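Local coordinates for protein MB2760 (Mycobacterium tuberculosis, PDB 2BNG) that hydrolyses long or bulky lipophilic epoxides to diols in vitro, with fatty acid or steroid derivatives as possible physiological substrates, at residues C[25-28]-C[34-37]. Sequence-based numbering, arbitrary orientation.
Sequences LNAL and DTVD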
ATOM      1  N   LEU C  25     -21.214  22.325 -19.751  1.00 32.18           N
ATOM      2  CA  LEU C  25     -22.415  21.667 -19.231  1.00 32.11           C
ATOM      3  C   LEU C  25     -22.436  21.542 -17.700  1.00 32.40           C
ATOM      4  O   LEU C  25     -23.487  21.764 -17.084  1.00 32.02           O
ATOM      5  CB  LEU C  25     -22.648  20.322 -19.925  1.00 31.60           C
ATOM      6  CG  LEU C  25     -22.984  20.471 -21.425  1.00 32.13           C
ATOM      7  CD1 LEU C  25     -22.827  19.119 -22.128  1.00 31.49           C
ATOM      8  CD2 LEU C  25     -24.386  21.059 -21.664  1.00 29.96           C
ATOM      9  N   ASN C  26     -21.291  21.241 -17.085  1.00 32.77           N
ATOM     10  CA  ASN C  26     -21.205  21.293 -15.628  1.00 33.32           C
ATOM     11  C   ASN C  26     -21.445  22.710 -15.135  1.00 33.23           C
ATOM     12  O   ASN C  26     -22.128  22.917 -14.136  1.00 33.48           O
ATOM     13  CB  ASN C  26     -19.884  20.717 -15.089  1.00 34.47           C
ATOM     14  CG  ASN C  26     -19.791  19.188 -15.266  1.00 36.98           C
ATOM     15  OD1 ASN C  26     -20.737  18.444 -14.971  1.00 38.41           O
ATOM     16  ND2 ASN C  26     -18.656  18.725 -15.762  1.00 38.79           N
ATOM     17  N   ALA C  27     -20.928  23.694 -15.859  1.00 32.97           N
ATOM     18  CA  ALA C  27     -21.102  25.083 -15.469  1.00 33.59           C
ATOM     19  C   ALA C  27     -22.566  25.501 -15.431  1.00 33.55           C
ATOM     20  O   ALA C  27     -22.976  26.225 -14.526  1.00 34.65           O
ATOM     21  CB  ALA C  27     -20.294  26.019 -16.381  1.00 33.61           C
ATOM     22  N   LEU C  28     -23.351  25.042 -16.407  1.00 33.41           N
ATOM     23  CA  LEU C  28     -24.794  25.278 -16.433  1.00 33.69           C
ATOM     24  C   LEU C  28     -25.502  24.666 -15.233  1.00 33.94           C
ATOM     25  O   LEU C  28     -26.326  25.312 -14.582  1.00 34.46           O
ATOM     26  CB  LEU C  28     -25.416  24.663 -17.670  1.00 32.93           C
ATOM     27  CG  LEU C  28     -25.448  25.366 -19.007  1.00 34.74           C
ATOM     28  CD1 LEU C  28     -26.140  24.404 -19.964  1.00 33.89           C
ATOM     29  CD2 LEU C  28     -26.186  26.696 -18.931  1.00 35.74           C
ATOM     30  N   ASP C  34     -19.932  32.794 -14.764  1.00 44.22           N
ATOM     31  CA  ASP C  34     -18.724  33.346 -15.343  1.00 45.96           C
ATOM     32  C   ASP C  34     -17.991  32.342 -16.253  1.00 45.32           C
ATOM     33  O   ASP C  34     -17.427  32.734 -17.286  1.00 46.36           O
ATOM     34  CB  ASP C  34     -17.793  33.882 -14.267  1.00 47.81           C
ATOM     35  CG  ASP C  34     -18.416  35.003 -13.464  1.00 49.98           C
ATOM     36  OD1 ASP C  34     -17.802  35.448 -12.503  1.00 53.83           O
ATOM     37  OD2 ASP C  34     -19.527  35.448 -13.753  1.00 51.14           O
ATOM     38  N   THR C  35     -18.007  31.061 -15.887  1.00 43.66           N
ATOM     39  CA  THR C  35     -17.521  30.016 -16.789  1.00 42.48           C
ATOM     40  C   THR C  35     -18.422  29.863 -18.026  1.00 41.82           C
ATOM     41  O   THR C  35     -17.927  29.651 -19.134  1.00 42.36           O
ATOM     42  CB  THR C  35     -17.358  28.675 -16.054  1.00 41.66           C
ATOM     43  OG1 THR C  35     -16.437  28.850 -14.973  1.00 41.95           O
ATOM     44  CG2 THR C  35     -16.861  27.574 -16.979  1.00 39.16           C
ATOM     45  N   VAL C  36     -19.736  29.970 -17.839  1.00 40.79           N
ATOM     46  CA  VAL C  36     -20.670  29.967 -18.968  1.00 40.06           C
ATOM     47  C   VAL C  36     -20.332  31.111 -19.955  1.00 41.48           C
ATOM     48  O   VAL C  36     -20.252  30.904 -21.170  1.00 41.60           O
ATOM     49  CB  VAL C  36     -22.134  30.057 -18.494  1.00 39.26           C
ATOM     50  CG1 VAL C  36     -23.062  30.408 -19.666  1.00 37.92           C
ATOM     51  CG2 VAL C  36     -22.543  28.748 -17.794  1.00 37.10           C
ATOM     52  N   ASP C  37     -20.106  32.304 -19.413  1.00 42.89           N
ATOM     53  CA  ASP C  37     -19.652  33.469 -20.190  1.00 44.94           C
ATOM     54  C   ASP C  37     -18.351  33.286 -20.949  1.00 44.98           C
ATOM     55  O   ASP C  37     -18.239  33.677 -22.108  1.00 45.80           O
ATOM     56  CB  ASP C  37     -19.461  34.675 -19.275  1.00 46.93           C
ATOM     57  CG  ASP C  37     -20.743  35.364 -18.980  1.00 50.36           C
ATOM     58  OD1 ASP C  37     -21.606  35.399 -19.879  1.00 53.71           O
ATOM     59  OD2 ASP C  37     -20.915  35.863 -17.857  1.00 55.05           O
TER
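Thr-35 and Val-36 close on Ala-27 where helix 13-30 turns back into the short helix 33-39, two consecutive helices joined by a short turn, in the NTF2-like fold of the limonene-1,2-epoxide hydrolase family. No hydrogen bond spans the two segments; apolar packing alone joins them, burying 148 Å² in total. The second segment begins with Asp-34, whose carboxylate turns from helix 13-30 and forms a salt bridge with Arg-65 of helix 57-65. Thr-35 comes next and splits its two branches: CG2, anti to the backbone N, meets CB of Ala-27 at 3.8 Å, while OG1 is hydrogen-bonded to Asp-32 in the turn. That bond should limit rotation of the side chain and keep its methyl directed at the alanine. Val-36 carries the larger share of this segment's contact. Its CG1 is anti to the backbone N (chi1 166°), which sends CG2 across to helix 13-30, over the peptide that links Ala-27 to Leu-28. The backbones approach closely here, with 6.0 Å between CA of Ala-27 and CA of Val-36, a spacing compatible with the single methyl of the alanine. Leu-28 touches the valine more loosely from the side, CD2 lying 4.3 Å from Val-36 CG2; it also packs on Leu-64, and its side chain is about 7 Å from those of the active-site residues Asp-93 and Asp-122. Asp-37 ends the segment on the far side, sharing Arg-65 with Asp-34. At the centre, CG2 of Val-36 sits 3.8 Å from CB of Ala-27 and 4.0 Å from N of Leu-28.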